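Local coordinates for Tat (Twin-arginine translocation) pathway signal sequence containing protein (Mycobacterium tuberculosis, PDB 5IMU), which is of unknown function but probably carries a twin-arginine signal for export, this chain being the C-terminal part of the protein, at residues E28-S32 with E172-Y178; L45-D49 with V79-L83; W54-H58 with V186-M190; R112-S116 with Y204-H209. All blocks are in the same frame, centred on the assembly; numbering follows the deposited sequence.

Contact 1: residues E28-S32 with E172-Y178; sequences EPRIS and ESVLKAY
A salt-bridge network built on the type I beta turn E28-I31 joins that turn to the C-terminal end of helix 157-177, with R30 reaching across to E172. The two ion partners meet end-on: R30 NH1 bonds to E172 OE1 at 2.9 Å, and R30 NH2 to E172 OE2 at 2.8 Å, almost straight at 173°. Both acceptors lie near the guanidinium plane. E28 grips the same guanidinium side-on, R30 NE giving to E28 OE2 at 2.8 Å and NH2 to OE1, so NH2 serves both acids. E28 OE2 also takes the backbone N of R30 with its anti lone pair, and OE1 is met in addition by H58 NE2. A bend at chi3 (-75°) turns the R30 head into place between the two carboxylates, where L175 CB covers one face of it. The two acids together fix the rotation of the guanidinium. A water accepting from R30 NH1 and K176 NZ bridges these two like charges. Beyond the helix end, Y178 presents a ring face to I31, whose CG2 stands 3.8 Å from the ring centroid and only 7° off its normal; the same methyl touches L175 CD2 at 3.6 Å. Y178 OH, also bound by D49, accepts from S32 N at 3.2 Å, while a second water links that hydroxyl to S32 OG, itself bonded to the backbone N of S94.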
loop_
_atom_site.group_PDB
_atom_site.type_symbol
_atom_site.label_atom_id
_atom_site.label_comp_id
_atom_site.label_asym_id
_atom_site.label_seq_id
_atom_site.Cartn_x
_atom_site.Cartn_y
_atom_site.Cartn_z
ATOM N N GLU A 28 4.692 -7.719 7.050
ATOM C CA GLU A 28 4.044 -8.570 6.050
ATOM C C GLU A 28 5.108 -9.310 5.251
ATOM O O GLU A 28 5.517 -8.873 4.167
ATOM C CB GLU A 28 3.137 -7.754 5.128
ATOM C CG GLU A 28 2.359 -8.632 4.169
ATOM C CD GLU A 28 1.689 -9.785 4.892
ATOM O OE1 GLU A 28 0.660 -9.542 5.555
ATOM O OE2 GLU A 28 2.198 -10.926 4.816
ATOM N N PRO A 29 5.578 -10.455 5.757
ATOM C CA PRO A 29 6.677 -11.171 5.089
ATOM C C PRO A 29 6.246 -12.039 3.919
ATOM O O PRO A 29 7.117 -12.564 3.211
ATOM C CB PRO A 29 7.261 -12.028 6.219
ATOM C CG PRO A 29 6.085 -12.301 7.110
ATOM C CD PRO A 29 5.209 -11.071 7.045
ATOM N N ARG A 30 4.947 -12.204 3.688
ATOM C CA ARG A 30 4.468 -13.104 2.648
ATOM C C ARG A 30 4.577 -12.520 1.245
ATOM O O ARG A 30 4.288 -13.232 0.277
ATOM C CB ARG A 30 3.015 -13.501 2.938
ATOM C CG ARG A 30 2.842 -14.266 4.246
ATOM C CD ARG A 30 1.372 -14.524 4.558
ATOM N NE ARG A 30 0.692 -13.324 5.037
ATOM C CZ ARG A 30 -0.597 -13.273 5.358
ATOM N NH1 ARG A 30 -1.353 -14.357 5.247
ATOM N NH2 ARG A 30 -1.131 -12.138 5.788
ATOM N N ILE A 31 4.992 -11.260 1.104
ATOM C CA ILE A 31 5.154 -10.628 -0.199
ATOM C C ILE A 31 6.555 -10.036 -0.287
ATOM O O ILE A 31 7.221 -9.802 0.723
ATOM C CB ILE A 31 4.093 -9.540 -0.459
ATOM C CG1 ILE A 31 4.274 -8.375 0.514
ATOM C CG2 ILE A 31 2.692 -10.123 -0.345
ATOM C CD1 ILE A 31 3.183 -7.324 0.409
ATOM N N SER A 32 6.994 -9.787 -1.521
ATOM C CA SER A 32 8.340 -9.280 -1.759
ATOM C C SER A 32 8.377 -7.762 -1.650
ATOM O O SER A 32 7.434 -7.073 -2.049
ATOM C CB SER A 32 8.840 -9.715 -3.139
ATOM O OG SER A 32 9.042 -11.116 -3.184
ATOM N N GLU A 172 -6.346 -11.735 3.566
ATOM C CA GLU A 172 -5.861 -13.105 3.690
ATOM C C GLU A 172 -6.100 -13.899 2.412
ATOM O O GLU A 172 -5.265 -14.726 2.027
ATOM C CB GLU A 172 -6.523 -13.783 4.888
ATOM C CG GLU A 172 -6.067 -13.207 6.213
ATOM C CD GLU A 172 -4.562 -13.297 6.378
ATOM O OE1 GLU A 172 -4.041 -14.429 6.448
ATOM O OE2 GLU A 172 -3.893 -12.241 6.409
ATOM N N SER A 173 -7.233 -13.672 1.747
ATOM C CA SER A 173 -7.478 -14.326 0.465
ATOM C C SER A 173 -6.390 -13.974 -0.543
ATOM O O SER A 173 -5.839 -14.852 -1.216
ATOM C CB SER A 173 -8.854 -13.932 -0.071
ATOM O OG SER A 173 -9.098 -14.525 -1.336
ATOM N N VAL A 174 -6.050 -12.689 -0.640
ATOM C CA VAL A 174 -5.083 -12.243 -1.638
ATOM C C VAL A 174 -3.684 -12.738 -1.293
ATOM O O VAL A 174 -2.975 -13.288 -2.143
ATOM C CB VAL A 174 -5.121 -10.711 -1.769
ATOM C CG1 VAL A 174 -3.869 -10.205 -2.469
ATOM C CG2 VAL A 174 -6.359 -10.280 -2.529
ATOM N N LEU A 175 -3.262 -12.547 -0.041
ATOM C CA LEU A 175 -1.888 -12.870 0.325
ATOM C C LEU A 175 -1.627 -14.370 0.353
ATOM O O LEU A 175 -0.476 -14.786 0.192
ATOM C CB LEU A 175 -1.539 -12.239 1.673
ATOM C CG LEU A 175 -1.584 -10.710 1.627
ATOM C CD1 LEU A 175 -1.025 -10.104 2.895
ATOM C CD2 LEU A 175 -0.848 -10.190 0.401
ATOM N N LYS A 176 -2.663 -15.189 0.537
ATOM C CA LYS A 176 -2.479 -16.631 0.427
ATOM C C LYS A 176 -2.412 -17.083 -1.028
ATOM O O LYS A 176 -1.769 -18.095 -1.329
ATOM C CB LYS A 176 -3.599 -17.362 1.169
ATOM C CG LYS A 176 -3.497 -17.257 2.691
ATOM C CD LYS A 176 -4.748 -17.786 3.382
ATOM C CE LYS A 176 -4.618 -17.732 4.900
ATOM N NZ LYS A 176 -3.536 -18.622 5.406
ATOM N N ALA A 177 -3.055 -16.347 -1.939
ATOM C CA ALA A 177 -2.993 -16.693 -3.354
ATOM C C ALA A 177 -1.731 -16.158 -4.018
ATOM O O ALA A 177 -1.305 -16.694 -5.048
ATOM C CB ALA A 177 -4.233 -16.169 -4.079
ATOM N N TYR A 178 -1.136 -15.110 -3.453
ATOM C CA TYR A 178 0.123 -14.534 -3.929
ATOM C C TYR A 178 1.182 -15.625 -4.110
ATOM O O TYR A 178 1.295 -16.524 -3.275
ATOM C CB TYR A 178 0.598 -13.462 -2.936
ATOM C CG TYR A 178 1.904 -12.762 -3.263
ATOM C CD1 TYR A 178 3.126 -13.327 -2.913
ATOM C CD2 TYR A 178 1.912 -11.515 -3.879
ATOM C CE1 TYR A 178 4.317 -12.685 -3.193
ATOM C CE2 TYR A 178 3.102 -10.864 -4.163
ATOM C CZ TYR A 178 4.301 -11.453 -3.816
ATOM O OH TYR A 178 5.488 -10.812 -4.093
HETATM O O HOH W 1 -0.872 -17.283 4.874
HETATM O O HOH W 2 7.761 -12.803 -5.069
#

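Contact 2: residues L45-D49 with V79-L83; sequences LLVTD and VIDLL
D49 OD2 accepts from a water at 2.7 Å, and that water takes the backbone N-H of V79, 3.0 Å from V79 N; the other carboxylate oxygen, OD1, turns to Y178. Both oxygens are therefore engaged, and the water relays the acid to the first turn of helix 79-83, whose N-terminal end would probably favour a negative charge there. The D49 backbone N fares differently: V79 CG1 lies 3.8 Å from D49 N, which is buried with no polar partner. The rest of the interface is apolar. V47 has chi1 at -56°, which places CG2 between its backbone N and carbonyl carbon and turns this methyl into the helix groove, 3.7 Å from V79 O and 4.0 Å from L83 CD2, with L82 CB also touching. L82 sends CD1 to T48 O, 3.6 Å away, and on to CA and CB of D49, while the T48 side chain turns from the helix toward W33. At the opposite end, L45 and L83 run side by side, pointing opposite ways, L45 CD2 resting 3.4 Å from L83 O, an oxygen that also accepts from R38 NH1. With axes 8.0 Å apart at 144°, this is a short helix laid on one face of the sheet, as in the layers of an alpha/beta/alpha sandwich.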
loop_
_atom_site.group_PDB
_atom_site.type_symbol
_atom_site.label_atom_id
_atom_site.label_comp_id
_atom_site.label_asym_id
_atom_site.label_seq_id
_atom_site.Cartn_x
_atom_site.Cartn_y
_atom_site.Cartn_z
ATOM N N LEU A 45 12.870 5.222 -2.195
ATOM C CA LEU A 45 11.683 4.648 -2.814
ATOM C C LEU A 45 11.439 3.252 -2.257
ATOM O O LEU A 45 12.372 2.448 -2.171
ATOM C CB LEU A 45 11.846 4.590 -4.334
ATOM C CG LEU A 45 10.713 3.965 -5.147
ATOM C CD1 LEU A 45 9.455 4.813 -5.059
ATOM C CD2 LEU A 45 11.143 3.779 -6.591
ATOM N N LEU A 46 10.191 2.965 -1.885
ATOM C CA LEU A 46 9.808 1.681 -1.309
ATOM C C LEU A 46 8.688 1.064 -2.135
ATOM O O LEU A 46 7.701 1.738 -2.451
ATOM C CB LEU A 46 9.355 1.844 0.145
ATOM C CG LEU A 46 8.863 0.570 0.834
ATOM C CD1 LEU A 46 9.967 -0.471 0.921
ATOM C CD2 LEU A 46 8.316 0.890 2.209
ATOM N N VAL A 47 8.838 -0.217 -2.481
ATOM C CA VAL A 47 7.879 -0.901 -3.341
ATOM C C VAL A 47 7.618 -2.313 -2.832
ATOM O O VAL A 47 8.440 -2.912 -2.133
ATOM C CB VAL A 47 8.355 -0.975 -4.811
ATOM C CG1 VAL A 47 8.647 0.411 -5.368
ATOM C CG2 VAL A 47 9.573 -1.884 -4.934
ATOM N N THR A 48 6.443 -2.829 -3.186
ATOM C CA THR A 48 6.165 -4.254 -3.256
ATOM C C THR A 48 5.524 -4.522 -4.611
ATOM O O THR A 48 4.970 -3.617 -5.241
ATOM C CB THR A 48 5.236 -4.729 -2.127
ATOM O OG1 THR A 48 4.917 -6.114 -2.320
ATOM C CG2 THR A 48 3.947 -3.919 -2.120
ATOM N N ASP A 49 5.612 -5.768 -5.071
ATOM C CA ASP A 49 5.024 -6.136 -6.353
ATOM C C ASP A 49 3.609 -6.684 -6.211
ATOM O O ASP A 49 3.092 -7.298 -7.153
ATOM C CB ASP A 49 5.921 -7.140 -7.085
ATOM C CG ASP A 49 6.073 -8.455 -6.339
ATOM O OD1 ASP A 49 5.637 -8.554 -5.171
ATOM O OD2 ASP A 49 6.638 -9.402 -6.928
ATOM N N VAL A 79 10.174 -6.551 -7.965
ATOM C CA VAL A 79 10.485 -5.416 -7.099
ATOM C C VAL A 79 11.714 -4.666 -7.592
ATOM O O VAL A 79 11.805 -3.441 -7.436
ATOM C CB VAL A 79 10.657 -5.886 -5.641
ATOM C CG1 VAL A 79 9.321 -6.336 -5.073
ATOM C CG2 VAL A 79 11.686 -7.006 -5.555
ATOM N N ILE A 80 12.672 -5.371 -8.194
ATOM C CA ILE A 80 13.856 -4.697 -8.726
ATOM C C ILE A 80 13.468 -3.797 -9.894
ATOM O O ILE A 80 13.865 -2.628 -9.959
ATOM C CB ILE A 80 14.924 -5.725 -9.136
ATOM C CG1 ILE A 80 15.166 -6.729 -8.007
ATOM C CG2 ILE A 80 16.220 -5.019 -9.494
ATOM C CD1 ILE A 80 15.614 -6.098 -6.709
ATOM N N ASP A 81 12.680 -4.332 -10.833
ATOM C CA ASP A 81 12.205 -3.525 -11.955
ATOM C C ASP A 81 11.387 -2.331 -11.477
ATOM O O ASP A 81 11.487 -1.235 -12.044
ATOM C CB ASP A 81 11.368 -4.381 -12.909
ATOM C CG ASP A 81 12.202 -5.382 -13.689
ATOM O OD1 ASP A 81 11.620 -6.128 -14.507
ATOM O OD2 ASP A 81 13.433 -5.424 -13.487
ATOM N N LEU A 82 10.572 -2.521 -10.434
ATOM C CA LEU A 82 9.701 -1.446 -9.967
ATOM C C LEU A 82 10.493 -0.286 -9.374
ATOM O O LEU A 82 10.037 0.861 -9.428
ATOM C CB LEU A 82 8.700 -1.986 -8.941
ATOM C CG LEU A 82 7.572 -2.863 -9.484
ATOM C CD1 LEU A 82 6.744 -3.438 -8.345
ATOM C CD2 LEU A 82 6.692 -2.065 -10.436
ATOM N N LEU A 83 11.675 -0.560 -8.813
ATOM C CA LEU A 83 12.485 0.513 -8.242
ATOM C C LEU A 83 12.964 1.493 -9.304
ATOM O O LEU A 83 13.186 2.671 -9.004
ATOM C CB LEU A 83 13.688 -0.064 -7.495
ATOM C CG LEU A 83 13.488 -0.624 -6.088
ATOM C CD1 LEU A 83 14.819 -1.096 -5.530
ATOM C CD2 LEU A 83 12.869 0.426 -5.183
HETATM O O HOH W 3 9.322 -9.233 -7.045
#

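Contact 3: residues W54-H58 with V186-M190; sequences WIPPH and VGDWM
W54 drives the six-membered edge of its indole into the face of W189, a T-shaped pair with ring centroids 5.2 Å apart and planes at 80°. This is the tight part of the contact. W54 CH2 stands over the middle of the W189 ring system, 3.7 Å from W189 CD2, while M190 lies along one face of W54 and P56 CA covers the opposite face. The M190 chain is extended beyond CG (chi2 168°, chi3 172°), so it runs flat over the indole: M190 CG touches W54 CE2 at 3.7 Å, and M190 CE reaches W54 CG at 3.4 Å. Between them SD sits above the five-membered ring, 4.5 Å from its centroid, a Met-aromatic contact at some distance. V186 CG1 adds a lighter touch at W54 CZ3. The other side, formed by P57 and H58, is looser and partly exposed. P57 CD approaches W189 obliquely, 3.7 Å from NE1, and the H58 ring meets W189 rim to rim, with H58 ND1 3.9 Å from W189 CZ2 and neither ring over the other. P56 CB, 3.7 Å from W189 CZ2, fills in between the two sides. No hydrogen bond spans the segments. The polar ends of W54 and H58 turn elsewhere, W54 NE1 to H209 ND1 and H58 NE2 to E28. Across these two segments the union is one of aromatic and apolar packing, and since an indole N-H can only donate, H209 ND1 is probably the acceptor for W54.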
loop_
_atom_site.group_PDB
_atom_site.type_symbol
_atom_site.label_atom_id
_atom_site.label_comp_id
_atom_site.label_asym_id
_atom_site.label_seq_id
_atom_site.Cartn_x
_atom_site.Cartn_y
_atom_site.Cartn_z
ATOM N N TRP A 54 1.253 -0.206 -5.070
ATOM C CA TRP A 54 0.349 0.031 -3.956
ATOM C C TRP A 54 0.884 -0.640 -2.695
ATOM O O TRP A 54 1.458 -1.731 -2.750
ATOM C CB TRP A 54 -1.037 -0.507 -4.317
ATOM C CG TRP A 54 -2.101 -0.372 -3.274
ATOM C CD1 TRP A 54 -2.743 0.772 -2.896
ATOM C CD2 TRP A 54 -2.693 -1.436 -2.516
ATOM N NE1 TRP A 54 -3.682 0.487 -1.930
ATOM C CE2 TRP A 54 -3.671 -0.861 -1.680
ATOM C CE3 TRP A 54 -2.482 -2.817 -2.456
ATOM C CZ2 TRP A 54 -4.439 -1.620 -0.793
ATOM C CZ3 TRP A 54 -3.243 -3.570 -1.575
ATOM C CH2 TRP A 54 -4.208 -2.971 -0.756
ATOM N N ILE A 55 0.712 0.023 -1.560
ATOM C CA ILE A 55 1.131 -0.499 -0.261
ATOM C C ILE A 55 -0.118 -0.838 0.532
ATOM O O ILE A 55 -0.971 0.040 0.744
ATOM C CB ILE A 55 2.017 0.502 0.500
ATOM C CG1 ILE A 55 3.166 1.000 -0.384
ATOM C CG2 ILE A 55 2.568 -0.137 1.768
ATOM C CD1 ILE A 55 4.024 -0.106 -0.965
ATOM N N PRO A 56 -0.285 -2.079 1.002
ATOM C CA PRO A 56 -1.527 -2.454 1.669
ATOM C C PRO A 56 -1.685 -1.719 2.998
ATOM O O PRO A 56 -0.686 -1.307 3.609
ATOM C CB PRO A 56 -1.382 -3.970 1.876
ATOM C CG PRO A 56 0.094 -4.214 1.858
ATOM C CD PRO A 56 0.645 -3.220 0.877
ATOM N N PRO A 57 -2.921 -1.549 3.472
ATOM C CA PRO A 57 -3.137 -0.673 4.641
ATOM C C PRO A 57 -2.574 -1.214 5.944
ATOM O O PRO A 57 -2.280 -0.419 6.845
ATOM C CB PRO A 57 -4.668 -0.543 4.710
ATOM C CG PRO A 57 -5.184 -1.057 3.402
ATOM C CD PRO A 57 -4.185 -2.061 2.925
ATOM N N HIS A 58 -2.419 -2.528 6.089
ATOM C CA HIS A 58 -1.989 -3.066 7.374
ATOM C C HIS A 58 -0.485 -2.965 7.589
ATOM O O HIS A 58 0.003 -3.395 8.641
ATOM C CB HIS A 58 -2.450 -4.520 7.529
ATOM C CG HIS A 58 -1.770 -5.481 6.603
ATOM N ND1 HIS A 58 -1.962 -5.462 5.237
ATOM C CD2 HIS A 58 -0.914 -6.501 6.849
ATOM C CE1 HIS A 58 -1.245 -6.422 4.681
ATOM N NE2 HIS A 58 -0.600 -7.068 5.636
ATOM N N VAL A 186 -7.693 -7.778 -5.407
ATOM C CA VAL A 186 -6.923 -6.639 -4.915
ATOM C C VAL A 186 -7.733 -5.355 -5.045
ATOM O O VAL A 186 -7.738 -4.511 -4.140
ATOM C CB VAL A 186 -5.578 -6.542 -5.660
ATOM C CG1 VAL A 186 -4.849 -5.265 -5.277
ATOM C CG2 VAL A 186 -4.717 -7.759 -5.358
ATOM N N GLY A 187 -8.431 -5.188 -6.170
ATOM C CA GLY A 187 -9.277 -4.018 -6.338
ATOM C C GLY A 187 -10.347 -3.916 -5.267
ATOM O O GLY A 187 -10.606 -2.833 -4.738
ATOM N N ASP A 188 -10.977 -5.043 -4.930
ATOM C CA ASP A 188 -11.948 -5.057 -3.838
ATOM C C ASP A 188 -11.302 -4.624 -2.526
ATOM O O ASP A 188 -11.875 -3.834 -1.768
ATOM C CB ASP A 188 -12.558 -6.451 -3.700
ATOM C CG ASP A 188 -13.512 -6.787 -4.831
ATOM O OD1 ASP A 188 -13.589 -6.009 -5.805
ATOM O OD2 ASP A 188 -14.187 -7.836 -4.747
ATOM N N TRP A 189 -10.110 -5.153 -2.239
ATOM C CA TRP A 189 -9.345 -4.740 -1.065
ATOM C C TRP A 189 -9.152 -3.227 -1.039
ATOM O O TRP A 189 -9.320 -2.582 0.002
ATOM C CB TRP A 189 -7.999 -5.471 -1.073
ATOM C CG TRP A 189 -7.179 -5.398 0.184
ATOM C CD1 TRP A 189 -7.475 -4.723 1.335
ATOM C CD2 TRP A 189 -5.914 -6.032 0.403
ATOM N NE1 TRP A 189 -6.469 -4.902 2.257
ATOM C CE2 TRP A 189 -5.499 -5.701 1.708
ATOM C CE3 TRP A 189 -5.092 -6.848 -0.380
ATOM C CZ2 TRP A 189 -4.296 -6.158 2.246
ATOM C CZ3 TRP A 189 -3.902 -7.302 0.157
ATOM C CH2 TRP A 189 -3.516 -6.956 1.457
ATOM N N MET A 190 -8.820 -2.641 -2.194
ATOM C CA MET A 190 -8.583 -1.201 -2.263
ATOM C C MET A 190 -9.859 -0.407 -1.997
ATOM O O MET A 190 -9.835 0.587 -1.260
ATOM C CB MET A 190 -8.003 -0.831 -3.628
ATOM C CG MET A 190 -6.592 -1.342 -3.875
ATOM S SD MET A 190 -6.106 -1.186 -5.605
ATOM C CE MET A 190 -4.376 -1.638 -5.516
#

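Contact 4: residues R112-S116 with Y204-H209; sequences RSARS and YLANYH
R115 and Y208 meet obliquely where helix 111-115 packs on helix 203-216, the aliphatic part of the arginine over the tyrosine ring and its head above the CE2 side of that same face. R115 CB stands over one face of Y208, 4.1 Å from the ring centroid and displaced toward the rim. From CG to NE the R115 chain is extended, which carries the guanidinium along the same face of the ring; there NH1 comes 3.4 Å from Y208 CE2, the two planes being 77° apart, so the ring carbon meets the edge of the cation. L205 flanks the chain, its CD2 3.6 Å from R115 CD. On the outer side, R112 and Y204 cross at about a right angle. Y204 OH lies over one face of the R112 guanidinium, 3.6 Å from NH1, a packing contact and no hydrogen bond; R112 CG touches the same hydroxyl at 3.8 Å. Between the two pairs S116 OG turns back to R112 O in a bond whose modelled length is doubtfully short, and sits obliquely beside Y204 CD2. The polar ends of the inner pair leave the interface, R115 NH1 giving to I55 O, NH2 to P56 O, and Y208 OH bonding to I55 N. Packing therefore joins the helices, while the polar groups of R115 and Y208 are spent on the backbone of I55 and P56 and, for R115 NE, on D111.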
loop_
_atom_site.group_PDB
_atom_site.type_symbol
_atom_site.label_atom_id
_atom_site.label_comp_id
_atom_site.label_asym_id
_atom_site.label_seq_id
_atom_site.Cartn_x
_atom_site.Cartn_y
_atom_site.Cartn_z
ATOM N N ARG A 112 1.631 9.024 6.680
ATOM C CA ARG A 112 0.903 10.226 6.284
ATOM C C ARG A 112 1.563 10.909 5.091
ATOM O O ARG A 112 0.897 11.238 4.103
ATOM C CB ARG A 112 0.798 11.195 7.460
ATOM C CG ARG A 112 -0.040 12.426 7.151
ATOM C CD ARG A 112 0.040 13.457 8.266
ATOM N NE ARG A 112 -0.151 12.848 9.579
ATOM C CZ ARG A 112 -1.331 12.710 10.175
ATOM N NH1 ARG A 112 -2.432 13.140 9.579
ATOM N NH2 ARG A 112 -1.408 12.139 11.370
ATOM N N SER A 113 2.877 11.127 5.163
ATOM C CA SER A 113 3.564 11.814 4.074
ATOM C C SER A 113 3.662 10.933 2.833
ATOM O O SER A 113 3.489 11.417 1.708
ATOM C CB SER A 113 4.954 12.263 4.525
ATOM O OG SER A 113 5.703 11.178 5.048
ATOM N N ALA A 114 3.929 9.638 3.015
ATOM C CA ALA A 114 4.132 8.761 1.865
ATOM C C ALA A 114 2.849 8.576 1.065
ATOM O O ALA A 114 2.888 8.517 -0.170
ATOM C CB ALA A 114 4.671 7.405 2.322
ATOM N N ARG A 115 1.706 8.490 1.740
ATOM C CA ARG A 115 0.447 8.185 1.073
ATOM C C ARG A 115 -0.359 9.426 0.700
ATOM O O ARG A 115 -1.457 9.286 0.152
ATOM C CB ARG A 115 -0.406 7.260 1.954
ATOM C CG ARG A 115 0.261 5.931 2.319
ATOM C CD ARG A 115 -0.626 5.111 3.252
ATOM N NE ARG A 115 0.037 3.926 3.794
ATOM C CZ ARG A 115 -0.073 2.703 3.281
ATOM N NH1 ARG A 115 -0.818 2.495 2.204
ATOM N NH2 ARG A 115 0.561 1.683 3.847
ATOM N N SER A 116 0.158 10.629 0.958
ATOM C CA SER A 116 -0.559 11.867 0.668
ATOM C C SER A 116 -0.056 12.575 -0.588
ATOM O O SER A 116 -0.479 13.704 -0.855
ATOM C CB SER A 116 -0.466 12.829 1.853
ATOM O OG SER A 116 -1.097 12.299 3.003
ATOM N N TYR A 204 -7.471 11.760 3.061
ATOM C CA TYR A 204 -6.320 11.619 2.178
ATOM C C TYR A 204 -5.964 10.154 1.955
ATOM O O TYR A 204 -5.453 9.799 0.887
ATOM C CB TYR A 204 -5.120 12.379 2.740
ATOM C CG TYR A 204 -4.588 11.809 4.031
ATOM C CD1 TYR A 204 -5.123 12.197 5.250
ATOM C CD2 TYR A 204 -3.555 10.884 4.034
ATOM C CE1 TYR A 204 -4.645 11.681 6.434
ATOM C CE2 TYR A 204 -3.067 10.364 5.215
ATOM C CZ TYR A 204 -3.618 10.765 6.412
ATOM O OH TYR A 204 -3.140 10.251 7.595
ATOM N N LEU A 205 -6.222 9.292 2.944
ATOM C CA LEU A 205 -6.006 7.862 2.747
ATOM C C LEU A 205 -7.056 7.267 1.820
ATOM O O LEU A 205 -6.730 6.453 0.947
ATOM C CB LEU A 205 -6.014 7.129 4.087
ATOM C CG LEU A 205 -4.814 7.314 5.011
ATOM C CD1 LEU A 205 -4.949 6.384 6.196
ATOM C CD2 LEU A 205 -3.523 7.044 4.260
ATOM N N ALA A 206 -8.325 7.645 2.008
ATOM C CA ALA A 206 -9.371 7.218 1.086
ATOM C C ALA A 206 -9.035 7.627 -0.341
ATOM O O ALA A 206 -9.255 6.862 -1.286
ATOM C CB ALA A 206 -10.719 7.806 1.510
ATOM N N ASN A 207 -8.485 8.830 -0.507
ATOM C CA ASN A 207 -8.038 9.282 -1.820
ATOM C C ASN A 207 -6.940 8.376 -2.366
ATOM O O ASN A 207 -6.977 7.968 -3.533
ATOM C CB ASN A 207 -7.559 10.731 -1.724
ATOM C CG ASN A 207 -7.293 11.347 -3.079
ATOM O OD1 ASN A 207 -8.220 11.641 -3.832
ATOM N ND2 ASN A 207 -6.019 11.558 -3.395
ATOM N N TYR A 208 -5.954 8.044 -1.527
ATOM C CA TYR A 208 -4.858 7.171 -1.942
ATOM C C TYR A 208 -5.380 5.840 -2.469
ATOM O O TYR A 208 -4.976 5.380 -3.543
ATOM C CB TYR A 208 -3.903 6.957 -0.762
ATOM C CG TYR A 208 -2.841 5.890 -0.955
ATOM C CD1 TYR A 208 -1.597 6.204 -1.495
ATOM C CD2 TYR A 208 -3.072 4.576 -0.566
ATOM C CE1 TYR A 208 -0.622 5.232 -1.659
ATOM C CE2 TYR A 208 -2.105 3.598 -0.728
ATOM C CZ TYR A 208 -0.880 3.932 -1.275
ATOM O OH TYR A 208 0.087 2.964 -1.436
ATOM N N HIS A 209 -6.289 5.207 -1.725
ATOM C CA HIS A 209 -6.775 3.893 -2.130
ATOM C C HIS A 209 -7.681 3.987 -3.353
ATOM O O HIS A 209 -7.659 3.101 -4.215
ATOM C CB HIS A 209 -7.501 3.222 -0.965
ATOM C CG HIS A 209 -6.590 2.807 0.147
ATOM N ND1 HIS A 209 -5.559 1.911 -0.031
ATOM C CD2 HIS A 209 -6.553 3.170 1.452
ATOM C CE1 HIS A 209 -4.927 1.737 1.116
ATOM N NE2 HIS A 209 -5.510 2.490 2.031
#

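Contacts 1 and 3 each pair a segment of the DUF5632 range with a helix of the DUF5631 range; contact 2 lies within the former, and contact 4 packs helix 111-115 on helix 203-216. Contact 3, its centre about 6 Å from that of the chain, touches all the others. Its H58 NE2 meets E28 OE1 of contact 1 at 2.8 Å, and I55 O receives R115 NH1 of contact 4 at 2.9 Å. Contacts 1 and 2 share a bond between S32 O and T48 OG1 at 2.7 Å. The potassium bound at T44, N64 and T66, T44 just preceding L45, lies about 7 Å from the L45 side chain and about 13 Å from that of R115.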